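Local coordinates for dextranase (Pseudarthrobacter oxydans, PDB 6NZS), which catalyses the endohydrolysis of alpha-1,6-glucosidic linkages in dextran, at residues 550-554 against 555-559; 391-395 against 396-400. All coordinates share one frame; numbering follows the deposited sequence.

The two contacts sit at a bend between two solenoid sheets and at the hairpin end of a solenoid strand. In contact 2, residues 391-395 and 396-400 form the bend between strands 391-392 and 398-407, filled by apolar side chains from within; its centre lies about 15 Å from that of the chain. In contact 1, whose centre is farther out, about 26 Å from the chain centre, residues 550-554 and 555-559 form a hairpin tied by backbone hydrogen bonds, with an exposed turn and a buried tyrosine-isoleucine contact. Strands 398-407 and 545-552 belong to the same run of paired solenoid strands, yet the contacts do not touch.

Contact 1. Residues 550-554 against 555-559; sequences YSVGG and EVIEK
Tyr550 O receives the amide of Ile557 in the shortest backbone-to-backbone hydrogen bond of this hairpin, 2.7 Å from Ile557 N to Tyr550 O. The bond is almost straight (174° at the hydrogen), and the amide comes in nearly end-on to the carbonyl. The same oxygen has Val556 CA nearby in a CA-H...O contact. One water joins the two arms of the hairpin again, accepting from Tyr550 N and probably donating to Ile557 O.

The side chains repeat this pairing. With CG anti to the backbone N, chi1 (165°) turns the Tyr550 ring across Ile557, and Ile557 CG1 stands over one ring face, displaced toward its rim, 3.9 Å from the centroid, in a CH-pi contact. Ile557 CB lies on the same face, above Tyr550 CD2, 3.7 Å away, while the phenol OH bonds to Gly570 O. Replacing Tyr550 by an alanine would probably leave Ile557 CG1 without its aromatic cover and Gly570 O without the phenol.

Nearer the turn, Val552 and Glu555 exchange two backbone bonds, Val552 N to Glu555 O at 3.1 Å and Glu555 N to Val552 O at 3.0 Å. Gly553 and Gly554 both have positive phi, and the backbone angles of Gly554 would press a CB into the carbonyl oxygen before it. This is a tight antiparallel beta hairpin closed by a type I' turn, continuing from a parallel strand of the solenoid.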
loop_
_atom_site.group_PDB
_atom_site.type_symbol
_atom_site.label_atom_id
_atom_site.label_comp_id
_atom_site.label_asym_id
_atom_site.label_seq_id
_atom_site.Cartn_x
_atom_site.Cartn_y
_atom_site.Cartn_z
ATOM N N TYR A 550 16.495 -13.952 -10.115
ATOM C CA TYR A 550 16.180 -13.922 -8.690
ATOM C C TYR A 550 17.501 -13.850 -7.941
ATOM O O TYR A 550 18.388 -14.677 -8.167
ATOM C CB TYR A 550 15.415 -15.202 -8.343
ATOM C CG TYR A 550 15.270 -15.571 -6.877
ATOM C CD1 TYR A 550 15.141 -14.595 -5.887
ATOM C CD2 TYR A 550 15.248 -16.902 -6.487
ATOM C CE1 TYR A 550 14.994 -14.946 -4.558
ATOM C CE2 TYR A 550 15.106 -17.267 -5.169
ATOM C CZ TYR A 550 14.984 -16.284 -4.202
ATOM O OH TYR A 550 14.851 -16.653 -2.887
ATOM N N SER A 551 17.670 -12.833 -7.097
ATOM C CA SER A 551 18.951 -12.645 -6.425
ATOM C C SER A 551 18.744 -12.313 -4.956
ATOM O O SER A 551 17.736 -11.714 -4.568
ATOM C CB SER A 551 19.804 -11.557 -7.090
ATOM O OG SER A 551 19.231 -10.262 -6.936
ATOM N N VAL A 552 19.718 -12.726 -4.144
ATOM C CA VAL A 552 19.782 -12.398 -2.724
ATOM C C VAL A 552 21.178 -11.861 -2.455
ATOM O O VAL A 552 22.168 -12.513 -2.800
ATOM C CB VAL A 552 19.514 -13.626 -1.839
ATOM C CG1 VAL A 552 19.430 -13.190 -0.389
ATOM C CG2 VAL A 552 18.223 -14.347 -2.264
ATOM N N GLY A 553 21.256 -10.672 -1.867
ATOM C CA GLY A 553 22.557 -10.079 -1.591
ATOM C C GLY A 553 23.400 -9.862 -2.828
ATOM O O GLY A 553 24.636 -9.856 -2.739
ATOM N N GLY A 554 22.763 -9.703 -3.990
ATOM C CA GLY A 554 23.461 -9.509 -5.240
ATOM C C GLY A 554 23.825 -10.773 -5.988
ATOM O O GLY A 554 24.266 -10.679 -7.141
ATOM N N GLU A 555 23.647 -11.947 -5.390
ATOM C CA GLU A 555 24.016 -13.208 -6.021
ATOM C C GLU A 555 22.780 -13.825 -6.665
ATOM O O GLU A 555 21.775 -14.057 -5.989
ATOM C CB GLU A 555 24.606 -14.169 -4.986
ATOM C CG GLU A 555 24.941 -15.546 -5.546
ATOM C CD GLU A 555 25.624 -16.453 -4.532
ATOM O OE1 GLU A 555 26.407 -15.957 -3.692
ATOM O OE2 GLU A 555 25.387 -17.673 -4.586
ATOM N N VAL A 556 22.865 -14.121 -7.962
ATOM C CA VAL A 556 21.729 -14.693 -8.681
ATOM C C VAL A 556 21.586 -16.170 -8.335
ATOM O O VAL A 556 22.565 -16.929 -8.351
ATOM C CB VAL A 556 21.873 -14.483 -10.196
ATOM C CG1 VAL A 556 20.742 -15.188 -10.935
ATOM C CG2 VAL A 556 21.877 -13.002 -10.521
ATOM N N ILE A 557 20.358 -16.573 -8.022
ATOM C CA ILE A 557 20.023 -17.953 -7.693
ATOM C C ILE A 557 19.855 -18.746 -8.988
ATOM O O ILE A 557 19.085 -18.358 -9.873
ATOM C CB ILE A 557 18.728 -17.983 -6.865
ATOM C CG1 ILE A 557 18.848 -17.053 -5.643
ATOM C CG2 ILE A 557 18.340 -19.405 -6.490
ATOM C CD1 ILE A 557 20.111 -17.262 -4.802
ATOM N N GLU A 558 20.566 -19.868 -9.103
ATOM C CA GLU A 558 20.515 -20.659 -10.331
ATOM C C GLU A 558 20.365 -22.138 -10.006
ATOM O O GLU A 558 21.082 -22.667 -9.151
ATOM C CB GLU A 558 21.780 -20.455 -11.173
ATOM C CG GLU A 558 22.070 -19.012 -11.560
ATOM C CD GLU A 558 23.400 -18.863 -12.286
ATOM O OE1 GLU A 558 23.555 -19.446 -13.377
ATOM O OE2 GLU A 558 24.294 -18.168 -11.764
ATOM N N LYS A 559 19.445 -22.806 -10.711
ATOM C CA LYS A 559 19.289 -24.250 -10.569
ATOM C C LYS A 559 20.597 -24.988 -10.825
ATOM O O LYS A 559 20.818 -26.066 -10.264
ATOM C CB LYS A 559 18.222 -24.744 -11.547
ATOM C CG LYS A 559 17.056 -25.469 -10.920
ATOM C CD LYS A 559 16.058 -25.895 -11.996
ATOM C CE LYS A 559 14.917 -26.692 -11.410
ATOM N NZ LYS A 559 14.012 -27.229 -12.480
HETATM O O HOH W 1 17.298 -16.612 -10.862
#

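Contact 2. Residues 391-395 against 396-400; sequences LKMYH and SDVTI
Met393 and Ile400 meet tip to tip, the apolar part of a bend that brings strand 398-407 back across from strand 391-392. Met393 CE lies 3.6 Å from Ile400 CD1, and the sulfur also touches that methyl, with Met393 SD to Ile400 CD1 at 3.7 Å. The thioether gets there by folding: chi2 (-51°) and chi3 (-61°) are both bent, bringing its end closer to the opposite strand than its first bond would suggest. Val398 approaches Met393 CE at a slant, with Val398 CG1 3.7 Å away, so that one terminal methyl serves two branched side chains. Leu391 adds a looser touch, CD1 to Ile400 CD1 at 4.3 Å. Val426 and Val428 of strand 423-435 also touch Met393, extending this packing into the next strand.

A methyl-to-carbonyl contact lies closer to the bend, where Val398 CG2 rests 3.5 Å from His395 O.

The polar ends bond to neighbouring parts of the chain. His395 NE2 is hydrogen-bonded to Glu372, Ser396 OG to the backbone N of Asp424, and Asp397 OD1 to Asn425.

No hydrogen bond joins 391-395 to 396-400. The chemistry thus divides by partner: apolar packing holds the two segments to each other across the inside of the bend, whereas polar bonds tie their residues to others in adjoining parts of the beta-solenoid.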
loop_
_atom_site.group_PDB
_atom_site.type_symbol
_atom_site.label_atom_id
_atom_site.label_comp_id
_atom_site.label_asym_id
_atom_site.label_seq_id
_atom_site.Cartn_x
_atom_site.Cartn_y
_atom_site.Cartn_z
ATOM N N LEU A 391 -1.057 -6.062 -3.103
ATOM C CA LEU A 391 -1.526 -6.081 -4.485
ATOM C C LEU A 391 -2.322 -7.366 -4.681
ATOM O O LEU A 391 -1.747 -8.460 -4.742
ATOM C CB LEU A 391 -0.356 -6.002 -5.461
ATOM C CG LEU A 391 0.480 -4.724 -5.343
ATOM C CD1 LEU A 391 1.601 -4.740 -6.368
ATOM C CD2 LEU A 391 -0.390 -3.467 -5.498
ATOM N N LYS A 392 -3.642 -7.226 -4.793
ATOM C CA LYS A 392 -4.547 -8.362 -4.936
ATOM C C LYS A 392 -4.748 -8.593 -6.428
ATOM O O LYS A 392 -5.531 -7.899 -7.084
ATOM C CB LYS A 392 -5.843 -8.081 -4.188
ATOM C CG LYS A 392 -5.630 -8.101 -2.669
ATOM C CD LYS A 392 -6.588 -7.176 -1.926
ATOM C CE LYS A 392 -7.995 -7.752 -1.884
ATOM N NZ LYS A 392 -8.868 -7.080 -0.870
ATOM N N MET A 393 -4.019 -9.571 -6.955
ATOM C CA MET A 393 -3.946 -9.829 -8.392
ATOM C C MET A 393 -4.948 -10.937 -8.701
ATOM O O MET A 393 -4.607 -12.111 -8.837
ATOM C CB MET A 393 -2.519 -10.211 -8.784
ATOM C CG MET A 393 -1.456 -9.218 -8.305
ATOM S SD MET A 393 -1.804 -7.496 -8.721
ATOM C CE MET A 393 -1.836 -7.561 -10.517
ATOM N N TYR A 394 -6.215 -10.539 -8.800
ATOM C CA TYR A 394 -7.313 -11.489 -8.875
ATOM C C TYR A 394 -8.021 -11.479 -10.220
ATOM O O TYR A 394 -9.028 -12.180 -10.367
ATOM C CB TYR A 394 -8.356 -11.189 -7.786
ATOM C CG TYR A 394 -7.888 -11.333 -6.342
ATOM C CD1 TYR A 394 -6.661 -11.920 -6.024
ATOM C CD2 TYR A 394 -8.686 -10.879 -5.303
ATOM C CE1 TYR A 394 -6.248 -12.046 -4.695
ATOM C CE2 TYR A 394 -8.290 -11.001 -3.983
ATOM C CZ TYR A 394 -7.070 -11.589 -3.683
ATOM O OH TYR A 394 -6.688 -11.691 -2.354
ATOM N N HIS A 395 -7.545 -10.703 -11.195
ATOM C CA HIS A 395 -8.322 -10.476 -12.407
ATOM C C HIS A 395 -7.431 -10.417 -13.638
ATOM O O HIS A 395 -6.267 -10.020 -13.571
ATOM C CB HIS A 395 -9.135 -9.180 -12.300
ATOM C CG HIS A 395 -10.051 -9.157 -11.121
ATOM N ND1 HIS A 395 -11.310 -9.723 -11.142
ATOM C CD2 HIS A 395 -9.866 -8.690 -9.865
ATOM C CE1 HIS A 395 -11.866 -9.583 -9.951
ATOM N NE2 HIS A 395 -11.009 -8.963 -9.156
ATOM N N SER A 396 -8.020 -10.772 -14.776
ATOM C CA SER A 396 -7.316 -10.748 -16.047
ATOM C C SER A 396 -7.098 -9.318 -16.538
ATOM O O SER A 396 -7.789 -8.371 -16.143
ATOM C CB SER A 396 -8.127 -11.504 -17.102
ATOM O OG SER A 396 -8.271 -12.865 -16.724
ATOM N N ASP A 397 -6.108 -9.167 -17.415
ATOM C CA ASP A 397 -5.905 -7.925 -18.164
ATOM C C ASP A 397 -5.625 -6.745 -17.234
ATOM O O ASP A 397 -6.216 -5.669 -17.352
ATOM C CB ASP A 397 -7.081 -7.639 -19.111
ATOM C CG ASP A 397 -7.311 -8.753 -20.122
ATOM O OD1 ASP A 397 -6.325 -9.368 -20.582
ATOM O OD2 ASP A 397 -8.490 -9.005 -20.466
ATOM N N VAL A 398 -4.706 -6.953 -16.293
ATOM C CA VAL A 398 -4.348 -5.946 -15.302
ATOM C C VAL A 398 -2.888 -5.582 -15.510
ATOM O O VAL A 398 -2.042 -6.471 -15.683
ATOM C CB VAL A 398 -4.619 -6.440 -13.867
ATOM C CG1 VAL A 398 -3.954 -5.515 -12.834
ATOM C CG2 VAL A 398 -6.126 -6.548 -13.611
ATOM N N THR A 399 -2.595 -4.282 -15.501
ATOM C CA THR A 399 -1.239 -3.782 -15.686
ATOM C C THR A 399 -0.914 -2.795 -14.574
ATOM O O THR A 399 -1.684 -1.865 -14.332
ATOM C CB THR A 399 -1.098 -3.106 -17.055
ATOM O OG1 THR A 399 -1.460 -4.051 -18.074
ATOM C CG2 THR A 399 0.332 -2.649 -17.292
ATOM N N ILE A 400 0.215 -3.009 -13.893
ATOM C CA ILE A 400 0.676 -2.140 -12.810
ATOM C C ILE A 400 2.112 -1.730 -13.096
ATOM O O ILE A 400 2.937 -2.576 -13.455
ATOM C CB ILE A 400 0.617 -2.866 -11.450
ATOM C CG1 ILE A 400 -0.806 -3.307 -11.120
ATOM C CG2 ILE A 400 1.169 -1.970 -10.341
ATOM C CD1 ILE A 400 -0.912 -4.122 -9.837
#